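Long-range contacts in uncharacterized protein (Staphylococcus aureus subsp. aureus, PDB 3QFK), which is of unknown function but resembles 5'-nucleotidases, pairing a calcineurin-like metallophosphoesterase domain that holds zinc and manganese with a C-terminal domain of the 5'-nucleotidase family: residues A[363-368]-A[383-388]; A[431-436]-A[476-481]. All coordinates share one frame; numbering follows the deposited sequence.

Contact 1 (A[363-368]-A[383-388]). With AKG (2-oxoglutaric acid), chain D; EDO (1,2-ethanediol), chain F.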
loop_
_atom_site.group_PDB
_atom_site.type_symbol
_atom_site.label_atom_id
_atom_site.label_comp_id
_atom_site.label_asym_id
_atom_site.label_seq_id
_atom_site.Cartn_x
_atom_site.Cartn_y
_atom_site.Cartn_z
ATOM N N ALA A 363 -7.090 -12.088 6.129
ATOM C CA ALA A 363 -6.730 -11.119 7.107
ATOM C C ALA A 363 -7.972 -10.315 7.389
ATOM O O ALA A 363 -8.936 -10.340 6.617
ATOM C CB ALA A 363 -5.600 -10.225 6.592
ATOM N N LEU A 364 -7.997 -9.684 8.546
ATOM C CA LEU A 364 -9.064 -8.777 8.889
ATOM C C LEU A 364 -8.398 -7.436 8.622
ATOM O O LEU A 364 -7.490 -7.005 9.358
ATOM C CB LEU A 364 -9.470 -8.891 10.353
ATOM C CG LEU A 364 -10.590 -7.902 10.690
ATOM C CD1 LEU A 364 -11.864 -8.349 9.958
ATOM C CD2 LEU A 364 -10.811 -7.786 12.208
ATOM N N PHE A 365 -8.828 -6.761 7.567
ATOM C CA PHE A 365 -8.180 -5.515 7.223
ATOM C C PHE A 365 -8.529 -4.385 8.200
ATOM O O PHE A 365 -9.546 -4.431 8.904
ATOM C CB PHE A 365 -8.487 -5.162 5.771
ATOM C CG PHE A 365 -8.144 -6.269 4.812
ATOM C CD1 PHE A 365 -6.825 -6.674 4.653
ATOM C CD2 PHE A 365 -9.131 -6.885 4.055
ATOM C CE1 PHE A 365 -6.488 -7.688 3.754
ATOM C CE2 PHE A 365 -8.809 -7.908 3.144
ATOM C CZ PHE A 365 -7.488 -8.312 2.998
ATOM N N ASP A 366 -7.670 -3.378 8.236
ATOM C CA ASP A 366 -7.848 -2.244 9.145
ATOM C C ASP A 366 -9.208 -1.529 9.048
ATOM O O ASP A 366 -9.755 -1.101 10.049
ATOM C CB ASP A 366 -6.737 -1.221 8.909
ATOM C CG ASP A 366 -6.586 -0.251 10.061
ATOM O OD1 ASP A 366 -6.634 -0.706 11.225
ATOM O OD2 ASP A 366 -6.391 0.954 9.797
ATOM N N SER A 367 -9.750 -1.421 7.843
ATOM C CA SER A 367 -11.033 -0.717 7.613
ATOM C C SER A 367 -12.281 -1.606 7.753
ATOM O O SER A 367 -13.422 -1.136 7.540
ATOM C CB SER A 367 -11.028 -0.112 6.205
ATOM O OG SER A 367 -10.977 -1.141 5.221
ATOM N N ALA A 368 -12.080 -2.883 8.082
ATOM C CA ALA A 368 -13.195 -3.796 8.208
ATOM C C ALA A 368 -13.974 -3.527 9.504
ATOM O O ALA A 368 -13.399 -3.375 10.578
ATOM C CB ALA A 368 -12.719 -5.264 8.134
ATOM N N ASN A 383 -14.685 -3.883 3.999
ATOM C CA ASN A 383 -14.255 -5.177 4.533
ATOM C C ASN A 383 -13.209 -5.873 3.635
ATOM O O ASN A 383 -12.411 -6.652 4.119
ATOM C CB ASN A 383 -15.441 -6.082 4.775
ATOM C CG ASN A 383 -16.255 -5.667 5.999
ATOM O OD1 ASN A 383 -15.703 -5.224 7.012
ATOM N ND2 ASN A 383 -17.564 -5.862 5.926
ATOM N N TYR A 384 -13.200 -5.575 2.340
ATOM C CA TYR A 384 -12.195 -6.157 1.443
ATOM C C TYR A 384 -11.826 -5.096 0.396
ATOM O O TYR A 384 -12.307 -5.160 -0.704
ATOM C CB TYR A 384 -12.699 -7.453 0.751
ATOM C CG TYR A 384 -11.529 -8.358 0.455
ATOM C CD1 TYR A 384 -10.604 -8.027 -0.519
ATOM C CD2 TYR A 384 -11.298 -9.497 1.220
ATOM C CE1 TYR A 384 -9.478 -8.802 -0.736
ATOM C CE2 TYR A 384 -10.183 -10.289 1.007
ATOM C CZ TYR A 384 -9.276 -9.943 0.034
ATOM O OH TYR A 384 -8.161 -10.706 -0.188
ATOM N N PRO A 385 -10.933 -4.149 0.739
ATOM C CA PRO A 385 -10.546 -3.027 -0.131
ATOM C C PRO A 385 -9.329 -3.244 -1.017
ATOM O O PRO A 385 -8.651 -2.270 -1.351
ATOM C CB PRO A 385 -10.188 -1.941 0.879
ATOM C CG PRO A 385 -9.540 -2.715 1.995
ATOM C CD PRO A 385 -10.221 -4.082 2.031
ATOM N N PHE A 386 -9.025 -4.486 -1.376
ATOM C CA PHE A 386 -7.879 -4.760 -2.224
ATOM C C PHE A 386 -8.361 -5.573 -3.394
ATOM O O PHE A 386 -9.273 -6.383 -3.236
ATOM C CB PHE A 386 -6.794 -5.518 -1.455
ATOM C CG PHE A 386 -6.222 -4.746 -0.302
ATOM C CD1 PHE A 386 -5.322 -3.707 -0.527
ATOM C CD2 PHE A 386 -6.579 -5.052 1.005
ATOM C CE1 PHE A 386 -4.786 -2.978 0.536
ATOM C CE2 PHE A 386 -6.041 -4.337 2.081
ATOM C CZ PHE A 386 -5.143 -3.299 1.848
ATOM N N PRO A 387 -7.773 -5.355 -4.581
ATOM C CA PRO A 387 -8.225 -6.135 -5.717
ATOM C C PRO A 387 -7.530 -7.499 -5.803
ATOM O O PRO A 387 -7.063 -7.866 -6.841
ATOM C CB PRO A 387 -7.884 -5.236 -6.919
ATOM C CG PRO A 387 -6.734 -4.445 -6.496
ATOM C CD PRO A 387 -6.754 -4.365 -4.971
ATOM N N ASN A 388 -7.504 -8.256 -4.714
ATOM C CA ASN A 388 -6.861 -9.558 -4.719
ATOM C C ASN A 388 -7.776 -10.636 -5.279
ATOM O O ASN A 388 -8.975 -10.613 -5.036
ATOM C CB ASN A 388 -6.497 -9.990 -3.293
ATOM C CG ASN A 388 -5.590 -8.990 -2.571
ATOM O OD1 ASN A 388 -4.822 -8.291 -3.187
ATOM N ND2 ASN A 388 -5.694 -8.946 -1.241
HETATM C C1 AKG D . -0.571 -3.007 1.022
HETATM O O1 AKG D . -1.285 -2.410 1.853
HETATM O O2 AKG D . 0.490 -2.499 0.605
HETATM C C2 AKG D . -0.970 -4.325 0.507
HETATM O O5 AKG D . -0.443 -4.722 -0.517
HETATM C C3 AKG D . -2.019 -5.175 1.207
HETATM C C4 AKG D . -1.766 -6.681 1.063
HETATM C C5 AKG D . -2.955 -7.392 0.455
HETATM O O3 AKG D . -3.538 -8.286 1.105
HETATM O O4 AKG D . -3.314 -7.069 -0.691
HETATM C C1 EDO F . -3.898 -2.490 7.953
HETATM O O1 EDO F . -2.532 -2.482 8.361
HETATM C C2 EDO F . -4.101 -3.398 6.739
HETATM O O2 EDO F . -5.431 -3.532 6.261
HETATM O O HOH W 1 -11.030 -8.060 6.184
#
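Phe365 is the bump and the loop leaving helix 377-383 the hollow: the Phe365 ring forms an aromatic cluster with Tyr384 and Phe386, with Pro385 beside them, at the pocket of 2-oxoglutaric acid. Phe365 CG lies beside the backbone N, anti to the carbonyl carbon (chi1 -54°), which turns the ring into that loop. CE2 of Phe365 leads, standing over the centre of the Tyr384 ring, with CE2 of Tyr384 3.5 Å from it; the planes are almost perpendicular (87°), a T-shaped pair. Phe386 exchanges the roles, its edge lowered onto one face of Phe365 so that CE2 of Phe386 lies 3.6 Å from CD1 of Phe365. Pro385 packs obliquely against the ring, its CD 3.6 Å from CD2 of Phe365. Where helix 377-383 ends, Ala368 CB sits against Asn383 OD1 at 3.2 Å, while Asn383 ND2 bonds to Gly370 O.

One water donates hydrogen bonds to Ala363 O and Asn383 O and accepts one from Phe365 N. Asn388 ND2 donates both to Tyr384 OH (3.2 Å) and to 2-oxoglutaric acid O4 (3.1 Å), while the ligand's C3 lies over a face of Phe386. The chemistry implies a wall shaped by ring packing, joined to the ligand's carboxylate by one amide.

Contact 2 (A[431-436]-A[476-481]). With AKG (2-oxoglutaric acid), chain D; EDO (1,2-ethanediol), chain F.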
loop_
_atom_site.group_PDB
_atom_site.type_symbol
_atom_site.label_atom_id
_atom_site.label_comp_id
_atom_site.label_asym_id
_atom_site.label_seq_id
_atom_site.Cartn_x
_atom_site.Cartn_y
_atom_site.Cartn_z
ATOM N N HIS A 431 -1.739 -5.026 9.655
ATOM C CA HIS A 431 -2.745 -5.966 10.102
ATOM C C HIS A 431 -3.108 -6.912 8.955
ATOM O O HIS A 431 -3.534 -8.049 9.185
ATOM C CB HIS A 431 -4.000 -5.235 10.617
ATOM C CG HIS A 431 -3.732 -4.283 11.746
ATOM N ND1 HIS A 431 -3.465 -4.707 13.038
ATOM C CD2 HIS A 431 -3.734 -2.925 11.788
ATOM C CE1 HIS A 431 -3.271 -3.649 13.811
ATOM N NE2 HIS A 431 -3.432 -2.557 13.077
ATOM N N PHE A 432 -2.890 -6.461 7.724
ATOM C CA PHE A 432 -3.161 -7.269 6.546
ATOM C C PHE A 432 -2.242 -8.491 6.481
ATOM O O PHE A 432 -2.462 -9.384 5.665
ATOM C CB PHE A 432 -3.053 -6.437 5.239
ATOM C CG PHE A 432 -1.745 -5.714 5.074
ATOM C CD1 PHE A 432 -0.621 -6.379 4.627
ATOM C CD2 PHE A 432 -1.644 -4.352 5.328
ATOM C CE1 PHE A 432 0.581 -5.709 4.471
ATOM C CE2 PHE A 432 -0.443 -3.677 5.186
ATOM C CZ PHE A 432 0.671 -4.354 4.757
ATOM N N ASN A 433 -1.205 -8.527 7.319
ATOM C CA ASN A 433 -0.302 -9.678 7.349
ATOM C C ASN A 433 -0.582 -10.689 8.461
ATOM O O ASN A 433 0.221 -11.580 8.690
ATOM C CB ASN A 433 1.174 -9.250 7.303
ATOM C CG ASN A 433 1.600 -8.815 5.909
ATOM O OD1 ASN A 433 1.086 -9.315 4.885
ATOM N ND2 ASN A 433 2.543 -7.902 5.854
ATOM N N TYR A 434 -1.720 -10.555 9.142
ATOM C CA TYR A 434 -2.153 -11.540 10.118
ATOM C C TYR A 434 -3.345 -12.263 9.511
ATOM O O TYR A 434 -4.361 -11.647 9.199
ATOM C CB TYR A 434 -2.567 -10.911 11.438
ATOM C CG TYR A 434 -3.229 -11.902 12.364
ATOM C CD1 TYR A 434 -2.513 -12.945 12.926
ATOM C CD2 TYR A 434 -4.572 -11.792 12.678
ATOM C CE1 TYR A 434 -3.109 -13.843 13.754
ATOM C CE2 TYR A 434 -5.175 -12.666 13.517
ATOM C CZ TYR A 434 -4.442 -13.686 14.066
ATOM O OH TYR A 434 -5.053 -14.553 14.913
ATOM N N ASP A 435 -3.219 -13.567 9.332
ATOM C CA ASP A 435 -4.283 -14.363 8.747
ATOM C C ASP A 435 -4.995 -15.185 9.821
ATOM O O ASP A 435 -4.379 -15.672 10.770
ATOM C CB ASP A 435 -3.711 -15.334 7.705
ATOM C CG ASP A 435 -3.376 -14.659 6.376
ATOM O OD1 ASP A 435 -3.802 -13.516 6.142
ATOM O OD2 ASP A 435 -2.670 -15.284 5.565
ATOM N N ILE A 436 -6.298 -15.315 9.636
ATOM C CA ILE A 436 -7.163 -16.115 10.463
ATOM C C ILE A 436 -7.499 -17.268 9.559
ATOM O O ILE A 436 -7.963 -17.050 8.429
ATOM C CB ILE A 436 -8.430 -15.337 10.831
ATOM C CG1 ILE A 436 -8.031 -14.117 11.673
ATOM C CG2 ILE A 436 -9.423 -16.252 11.584
ATOM C CD1 ILE A 436 -9.131 -13.136 11.912
ATOM N N ASN A 476 -3.920 -13.795 -3.785
ATOM C CA ASN A 476 -2.784 -13.818 -4.702
ATOM C C ASN A 476 -1.550 -13.154 -4.118
ATOM O O ASN A 476 -0.427 -13.552 -4.426
ATOM C CB ASN A 476 -3.124 -13.192 -6.058
ATOM C CG ASN A 476 -3.333 -11.696 -5.964
ATOM O OD1 ASN A 476 -4.371 -11.222 -5.484
ATOM N ND2 ASN A 476 -2.340 -10.936 -6.424
ATOM N N TYR A 477 -1.757 -12.166 -3.255
ATOM C CA TYR A 477 -0.640 -11.491 -2.587
ATOM C C TYR A 477 0.132 -12.534 -1.779
ATOM O O TYR A 477 1.355 -12.646 -1.884
ATOM C CB TYR A 477 -1.178 -10.371 -1.691
ATOM C CG TYR A 477 -0.150 -9.552 -0.955
ATOM C CD1 TYR A 477 0.412 -8.414 -1.544
ATOM C CD2 TYR A 477 0.169 -9.832 0.359
ATOM C CE1 TYR A 477 1.327 -7.617 -0.848
ATOM C CE2 TYR A 477 1.083 -9.041 1.062
ATOM C CZ TYR A 477 1.657 -7.942 0.443
ATOM O OH TYR A 477 2.537 -7.155 1.135
ATOM N N ARG A 478 -0.574 -13.313 -0.978
ATOM C CA ARG A 478 0.090 -14.397 -0.201
ATOM C C ARG A 478 0.737 -15.427 -1.058
ATOM O O ARG A 478 1.793 -15.949 -0.698
ATOM C CB ARG A 478 -0.901 -15.192 0.637
ATOM C CG ARG A 478 -1.375 -14.528 1.790
ATOM C CD ARG A 478 -0.336 -14.491 2.934
ATOM N NE ARG A 478 -0.992 -13.753 3.995
ATOM C CZ ARG A 478 -0.898 -12.451 4.196
ATOM N NH1 ARG A 478 -0.067 -11.702 3.481
ATOM N NH2 ARG A 478 -1.608 -11.900 5.173
ATOM N N ALA A 479 0.083 -15.766 -2.173
ATOM C CA ALA A 479 0.575 -16.824 -3.065
ATOM C C ALA A 479 1.992 -16.599 -3.587
ATOM O O ALA A 479 2.693 -17.563 -3.877
ATOM C CB ALA A 479 -0.402 -17.062 -4.251
ATOM N N VAL A 480 2.415 -15.338 -3.697
ATOM C CA VAL A 480 3.751 -15.033 -4.164
ATOM C C VAL A 480 4.668 -14.656 -2.993
ATOM O O VAL A 480 5.739 -14.107 -3.206
ATOM C CB VAL A 480 3.776 -13.883 -5.228
ATOM C CG1 VAL A 480 3.136 -14.343 -6.559
ATOM C CG2 VAL A 480 3.139 -12.641 -4.679
ATOM N N GLY A 481 4.239 -14.952 -1.773
ATOM C CA GLY A 481 5.070 -14.706 -0.568
ATOM C C GLY A 481 4.880 -13.374 0.141
ATOM O O GLY A 481 5.595 -13.090 1.097
HETATM C C1 AKG D . -0.571 -3.007 1.022
HETATM O O1 AKG D . -1.285 -2.410 1.853
HETATM O O2 AKG D . 0.490 -2.499 0.605
HETATM C C2 AKG D . -0.970 -4.325 0.507
HETATM O O5 AKG D . -0.443 -4.722 -0.517
HETATM C C3 AKG D . -2.019 -5.175 1.207
HETATM C C4 AKG D . -1.766 -6.681 1.063
HETATM C C5 AKG D . -2.955 -7.392 0.455
HETATM O O3 AKG D . -3.538 -8.286 1.105
HETATM O O4 AKG D . -3.314 -7.069 -0.691
HETATM C C1 EDO F . -3.898 -2.490 7.953
HETATM O O1 EDO F . -2.532 -2.482 8.361
HETATM C C2 EDO F . -4.101 -3.398 6.739
HETATM O O2 EDO F . -5.431 -3.532 6.261
HETATM O O HOH W 2 3.752 -6.782 3.541
#
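Tyr477 meets Phe432 obliquely, its OH 4.1 Å from CE1 of Phe432, and lays one ring face over 2-oxoglutaric acid, with C4 of the ligand above the ring centre. Both aromatics line the ligand pocket, C3 of the ligand lying over a face of Phe432 near its rim. The setting is the C-terminal domain of the 5'-nucleotidase family, where a short helix, 476-479, closed by a Schellman motif with Gly481 at C-prime, faces the turn that leads into edge strand 435-438. Tyr477 extends from the helix with CG anti to the backbone N (chi1 -179°), which carries its ring toward the ligand, while Trp170 meets the same ring nearly parallel.

Next to the aromatics lies a buried network built on Arg478. Its chain bends at chi2 (-76°) and brings the guanidinium edge-on to the turn. NH2 reaches Phe432 O at 2.7 Å, on a lone pair in the carbonyl plane, and NH1 reaches Asn433 OD1 at 3.0 Å, the amide and guanidinium planes being turned 51° apart; NH1 also serves Gly482 O. Asn433 ND2 bonds to Gln430 OE1 and to a water shared with Tyr477 OH, so this one amide connects the arginine network with the pocket rim. The charge is met by Asp435 in a side-on, two-nitrogen salt bridge, which probably helps both groups stay ionised in a buried place. NH2 approaches OD1 of Asp435 from above the carboxylate plane at 2.9 Å, whereas NE points almost straight at OD2 of Asp435, on its syn side but tilted out of the carboxylate plane, 2.8 Å away.

Contact 1 closes before contact 2 opens along the chain, yet their centres lie only 11 Å apart, and both belong to the C-terminal domain. They meet at one end of its mixed sheet: strand 359-363 runs into the first loop of contact 1, its neighbour 435-438 begins in contact 2, and strands 390-396 and 469-475 adjoin the other two segments. Ala363 CB packs 3.2 Å from Tyr434 O. Both touch 2-oxoglutaric acid and the same 1,2-ethanediol, so parts of the pocket wall come from segments distant in sequence. The ligand is also hydrogen-bonded to His110, next in sequence to the manganese ligand Asn109, and so lies between the two domains.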